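Local coordinates for protein PrgZ (Enterococcus faecalis, PDB 4FAJ) that binds peptide pheromone as a membrane-anchored extracellular receptor of the solute-binding protein 5 family, probably for peptide uptake, at residues V247-K259 and V267-E279. Numbering follows the deposited sequence.
Sequences VGTSDKWTISKNK and VSMDKINFQVVKE. With ZN (zinc ion), chain F.
Trp253 faces Phe274 and Ile255 faces Ile272 in two hydrogen-bonded pairs of an antiparallel strand pairing. Strands 252-257 and 271-276 run at 163° to each other. They are the inner two of a four-stranded mixed sheet, flanked by strands 239-243 and 61-66. Each of the two pairs exchanges both N-H...O bonds; the shortest joins Phe274 N to Trp253 O at 2.7 Å. Val276 N to Asp251 O and Lys257 N to Asp270 O extend the ladder at its two ends.

The buried face is apolar. Trp253 has CG between its backbone N and carbonyl carbon (chi1 56°), which turns the indole toward Phe274. Phe274 CB sits over one indole face, 3.7 Å from the centroid of the five-membered ring, as a CH-pi contact. The two rings are close to parallel (15°), but their offset leaves only a slight stack. Ile255 CD1 meets the Phe274 ring at its edge, 3.9 Å from CE2. Helix 81-90 packs on Trp253 and Ile255.

The other face is polar. Gln275 NE2 donates to Val276 O. Its OE1 takes a weak bond from Lys252 NZ. A water touches Thr254 OG1 and, weakly, Lys271 NZ.

At the connecting loop, whose Asp263 and Asp266 bind another zinc, Lys257 extends along Val267. Its NZ reaches Val267 O at 2.9 Å, and Gln264 O is a second acceptor.

Beyond the pairing, Glu279 OE2 binds zinc at 2.0 Å, with Tyr301 and Glu421. The chemistry implies a two-faced hairpin: the backbone ladder and apolar face hold the strands, while the polar face adds weaker links.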
loop_
_atom_site.group_PDB
_atom_site.type_symbol
_atom_site.label_atom_id
_atom_site.label_comp_id
_atom_site.label_asym_id
_atom_site.label_seq_id
_atom_site.Cartn_x
_atom_site.Cartn_y
_atom_site.Cartn_z
ATOM N N VAL A 247 13.658 -12.827 -6.519
ATOM C CA VAL A 247 12.438 -12.174 -6.063
ATOM C C VAL A 247 12.019 -12.791 -4.740
ATOM O O VAL A 247 11.962 -14.004 -4.617
ATOM C CB VAL A 247 11.285 -12.335 -7.067
ATOM C CG1 VAL A 247 9.983 -11.734 -6.492
ATOM C CG2 VAL A 247 11.636 -11.675 -8.401
ATOM N N GLY A 248 11.726 -11.950 -3.755
ATOM C CA GLY A 248 11.305 -12.419 -2.442
ATOM C C GLY A 248 12.423 -12.552 -1.420
ATOM O O GLY A 248 12.144 -12.629 -0.220
ATOM N N THR A 249 13.678 -12.546 -1.873
ATOM C CA THR A 249 14.809 -12.824 -0.990
ATOM C C THR A 249 16.010 -11.865 -1.063
ATOM O O THR A 249 16.694 -11.704 -0.053
ATOM C CB THR A 249 15.337 -14.262 -1.221
ATOM O OG1 THR A 249 15.810 -14.388 -2.566
ATOM C CG2 THR A 249 14.235 -15.290 -0.983
ATOM N N SER A 250 16.284 -11.254 -2.225
ATOM C CA SER A 250 17.498 -10.423 -2.400
ATOM C C SER A 250 17.453 -9.131 -1.576
ATOM O O SER A 250 16.450 -8.412 -1.603
ATOM C CB SER A 250 17.701 -10.021 -3.868
ATOM O OG SER A 250 18.258 -11.049 -4.660
ATOM N N ASP A 251 18.544 -8.845 -0.865
ATOM C CA ASP A 251 18.667 -7.624 -0.063
ATOM C C ASP A 251 19.264 -6.452 -0.859
ATOM O O ASP A 251 19.398 -5.352 -0.325
ATOM C CB ASP A 251 19.495 -7.885 1.208
ATOM C CG ASP A 251 20.997 -7.985 0.939
ATOM O OD1 ASP A 251 21.392 -8.395 -0.170
ATOM O OD2 ASP A 251 21.792 -7.656 1.852
ATOM N N LYS A 252 19.612 -6.696 -2.125
ATOM C CA LYS A 252 20.195 -5.679 -3.005
ATOM C C LYS A 252 19.606 -5.768 -4.398
ATOM O O LYS A 252 19.339 -6.860 -4.885
ATOM C CB LYS A 252 21.685 -5.927 -3.177
ATOM C CG LYS A 252 22.497 -5.729 -1.972
ATOM C CD LYS A 252 23.956 -5.960 -2.323
ATOM C CE LYS A 252 24.845 -5.594 -1.167
ATOM N NZ LYS A 252 24.561 -6.410 0.019
ATOM N N TRP A 253 19.417 -4.619 -5.039
ATOM C CA TRP A 253 19.136 -4.582 -6.469
ATOM C C TRP A 253 19.575 -3.261 -7.084
ATOM O O TRP A 253 19.826 -2.269 -6.373
ATOM C CB TRP A 253 17.662 -4.902 -6.771
ATOM C CG TRP A 253 16.674 -4.034 -6.089
ATOM C CD1 TRP A 253 16.090 -2.909 -6.590
ATOM C CD2 TRP A 253 16.129 -4.223 -4.785
ATOM N NE1 TRP A 253 15.220 -2.378 -5.674
ATOM C CE2 TRP A 253 15.231 -3.160 -4.552
ATOM C CE3 TRP A 253 16.319 -5.181 -3.783
ATOM C CZ2 TRP A 253 14.514 -3.038 -3.365
ATOM C CZ3 TRP A 253 15.617 -5.049 -2.597
ATOM C CH2 TRP A 253 14.721 -3.994 -2.401
ATOM N N THR A 254 19.688 -3.255 -8.406
ATOM C CA THR A 254 20.123 -2.075 -9.158
ATOM C C THR A 254 19.206 -1.826 -10.357
ATOM O O THR A 254 18.801 -2.769 -11.052
ATOM C CB THR A 254 21.584 -2.241 -9.685
ATOM O OG1 THR A 254 22.498 -2.390 -8.582
ATOM C CG2 THR A 254 21.992 -1.032 -10.537
ATOM N N ILE A 255 18.866 -0.554 -10.584
ATOM C CA ILE A 255 18.150 -0.144 -11.790
ATOM C C ILE A 255 19.033 0.840 -12.546
ATOM O O ILE A 255 19.825 1.560 -11.942
ATOM C CB ILE A 255 16.744 0.471 -11.481
ATOM C CG1 ILE A 255 16.878 1.844 -10.796
ATOM C CG2 ILE A 255 15.928 -0.503 -10.621
ATOM C CD1 ILE A 255 15.536 2.478 -10.304
ATOM N N SER A 256 18.891 0.859 -13.870
ATOM C CA SER A 256 19.757 1.661 -14.728
ATOM C C SER A 256 18.915 2.402 -15.762
ATOM O O SER A 256 17.866 1.911 -16.179
ATOM C CB SER A 256 20.768 0.756 -15.434
ATOM O OG SER A 256 21.575 0.071 -14.494
ATOM N N LYS A 257 19.384 3.563 -16.201
ATOM C CA LYS A 257 18.617 4.367 -17.143
ATOM C C LYS A 257 18.200 3.567 -18.381
ATOM O O LYS A 257 19.021 2.909 -19.006
ATOM C CB LYS A 257 19.394 5.614 -17.578
ATOM C CG LYS A 257 18.601 6.485 -18.555
ATOM C CD LYS A 257 19.312 7.797 -18.868
ATOM C CE LYS A 257 18.740 8.432 -20.127
ATOM N NZ LYS A 257 19.004 9.898 -20.208
ATOM N N ASN A 258 16.910 3.644 -18.707
ATOM C CA ASN A 258 16.324 3.014 -19.888
ATOM C C ASN A 258 16.378 3.980 -21.073
ATOM O O ASN A 258 15.568 4.899 -21.171
ATOM C CB ASN A 258 14.863 2.639 -19.599
ATOM C CG ASN A 258 14.141 2.067 -20.807
ATOM O OD1 ASN A 258 14.740 1.790 -21.853
ATOM N ND2 ASN A 258 12.845 1.857 -20.655
ATOM N N LYS A 259 17.328 3.752 -21.974
ATOM C CA LYS A 259 17.530 4.637 -23.119
ATOM C C LYS A 259 16.391 4.568 -24.139
ATOM O O LYS A 259 16.277 5.457 -24.977
ATOM C CB LYS A 259 18.875 4.353 -23.795
ATOM C CG LYS A 259 20.071 4.787 -22.949
ATOM C CD LYS A 259 21.205 5.328 -23.815
ATOM C CE LYS A 259 22.264 6.046 -22.980
ATOM N NZ LYS A 259 23.152 5.091 -22.253
ATOM N N VAL A 267 15.799 12.181 -17.723
ATOM C CA VAL A 267 16.414 11.299 -16.747
ATOM C C VAL A 267 17.929 11.514 -16.683
ATOM O O VAL A 267 18.625 11.341 -17.684
ATOM C CB VAL A 267 16.085 9.818 -17.085
ATOM C CG1 VAL A 267 16.623 8.871 -16.010
ATOM C CG2 VAL A 267 14.582 9.650 -17.211
ATOM N N SER A 268 18.434 11.884 -15.507
ATOM C CA SER A 268 19.882 12.119 -15.322
ATOM C C SER A 268 20.631 10.940 -14.725
ATOM O O SER A 268 21.805 10.774 -14.994
ATOM C CB SER A 268 20.135 13.330 -14.427
ATOM O OG SER A 268 19.489 14.483 -14.929
ATOM N N MET A 269 19.978 10.145 -13.876
ATOM C CA MET A 269 20.690 9.091 -13.171
ATOM C C MET A 269 21.094 7.962 -14.118
ATOM O O MET A 269 20.286 7.496 -14.918
ATOM C CB MET A 269 19.846 8.531 -12.019
ATOM C CG MET A 269 19.530 9.550 -10.931
ATOM S SD MET A 269 20.976 10.141 -10.032
ATOM C CE MET A 269 21.446 8.699 -9.080
ATOM N N ASP A 270 22.350 7.533 -14.012
ATOM C CA ASP A 270 22.864 6.388 -14.764
ATOM C C ASP A 270 22.403 5.096 -14.111
ATOM O O ASP A 270 21.998 4.152 -14.783
ATOM C CB ASP A 270 24.389 6.397 -14.781
ATOM C CG ASP A 270 24.973 7.592 -15.537
ATOM O OD1 ASP A 270 24.287 8.196 -16.390
ATOM O OD2 ASP A 270 26.144 7.920 -15.266
ATOM N N LYS A 271 22.497 5.052 -12.789
ATOM C CA LYS A 271 21.951 3.936 -12.029
ATOM C C LYS A 271 21.713 4.304 -10.580
ATOM O O LYS A 271 22.327 5.232 -10.034
ATOM C CB LYS A 271 22.833 2.686 -12.118
ATOM C CG LYS A 271 24.288 2.908 -11.824
ATOM C CD LYS A 271 25.052 1.567 -11.643
ATOM C CE LYS A 271 25.291 1.275 -10.157
ATOM N NZ LYS A 271 25.677 -0.144 -9.834
ATOM N N ILE A 272 20.793 3.560 -9.981
ATOM C CA ILE A 272 20.456 3.691 -8.586
ATOM C C ILE A 272 20.502 2.291 -7.993
ATOM O O ILE A 272 19.886 1.369 -8.535
ATOM C CB ILE A 272 19.048 4.310 -8.394
ATOM C CG1 ILE A 272 18.848 5.518 -9.311
ATOM C CG2 ILE A 272 18.833 4.685 -6.937
ATOM C CD1 ILE A 272 17.450 6.119 -9.250
ATOM N N ASN A 273 21.263 2.139 -6.914
ATOM C CA ASN A 273 21.360 0.889 -6.156
ATOM C C ASN A 273 20.424 0.929 -4.957
ATOM O O ASN A 273 20.137 1.999 -4.426
ATOM C CB ASN A 273 22.804 0.671 -5.682
ATOM C CG ASN A 273 23.808 0.720 -6.820
ATOM O OD1 ASN A 273 24.661 1.618 -6.886
ATOM N ND2 ASN A 273 23.695 -0.223 -7.734
ATOM N N PHE A 274 19.921 -0.233 -4.539
ATOM C CA PHE A 274 19.062 -0.312 -3.356
ATOM C C PHE A 274 19.601 -1.361 -2.388
ATOM O O PHE A 274 20.093 -2.404 -2.822
ATOM C CB PHE A 274 17.624 -0.635 -3.750
ATOM C CG PHE A 274 16.982 0.441 -4.583
ATOM C CD1 PHE A 274 16.211 1.433 -3.988
ATOM C CD2 PHE A 274 17.182 0.481 -5.955
ATOM C CE1 PHE A 274 15.637 2.442 -4.749
ATOM C CE2 PHE A 274 16.605 1.487 -6.726
ATOM C CZ PHE A 274 15.835 2.477 -6.108
ATOM N N GLN A 275 19.511 -1.062 -1.090
ATOM C CA GLN A 275 19.942 -1.954 -0.022
ATOM C C GLN A 275 18.854 -2.035 1.043
ATOM O O GLN A 275 18.408 -1.007 1.540
ATOM C CB GLN A 275 21.234 -1.423 0.606
ATOM C CG GLN A 275 21.608 -2.077 1.931
ATOM C CD GLN A 275 22.098 -3.489 1.756
ATOM O OE1 GLN A 275 23.104 -3.719 1.094
ATOM N NE2 GLN A 275 21.382 -4.452 2.344
ATOM N N VAL A 276 18.439 -3.245 1.405
ATOM C CA VAL A 276 17.459 -3.416 2.471
ATOM C C VAL A 276 18.127 -3.084 3.808
ATOM O O VAL A 276 19.237 -3.535 4.084
ATOM C CB VAL A 276 16.859 -4.845 2.515
ATOM C CG1 VAL A 276 15.905 -4.987 3.693
ATOM C CG2 VAL A 276 16.120 -5.155 1.214
ATOM N N VAL A 277 17.449 -2.273 4.618
ATOM C CA VAL A 277 17.919 -1.933 5.961
ATOM C C VAL A 277 16.889 -2.393 6.992
ATOM O O VAL A 277 15.749 -1.928 6.994
ATOM C CB VAL A 277 18.204 -0.425 6.098
ATOM C CG1 VAL A 277 18.597 -0.053 7.556
ATOM C CG2 VAL A 277 19.311 -0.028 5.144
ATOM N N LYS A 278 17.288 -3.342 7.834
ATOM C CA LYS A 278 16.420 -3.857 8.886
ATOM C C LYS A 278 16.861 -3.353 10.261
ATOM O O LYS A 278 16.047 -3.291 11.191
ATOM C CB LYS A 278 16.455 -5.380 8.897
ATOM C CG LYS A 278 16.115 -6.077 7.567
ATOM C CD LYS A 278 14.744 -6.777 7.593
ATOM C CE LYS A 278 14.812 -8.208 7.068
ATOM N NZ LYS A 278 14.923 -9.210 8.155
ATOM N N GLU A 279 18.144 -3.009 10.387
ATOM C CA GLU A 279 18.728 -2.535 11.646
ATOM C C GLU A 279 19.216 -1.100 11.470
ATOM O O GLU A 279 20.138 -0.839 10.696
ATOM C CB GLU A 279 19.881 -3.443 12.082
ATOM C CG GLU A 279 20.720 -2.894 13.260
ATOM C CD GLU A 279 19.886 -2.492 14.447
ATOM O OE1 GLU A 279 19.025 -3.291 14.869
ATOM O OE2 GLU A 279 20.080 -1.369 14.978
HETATM ZN ZN ZN F . 19.140 -0.895 16.670
HETATM O O HOH W 1 24.871 -3.128 -10.305
#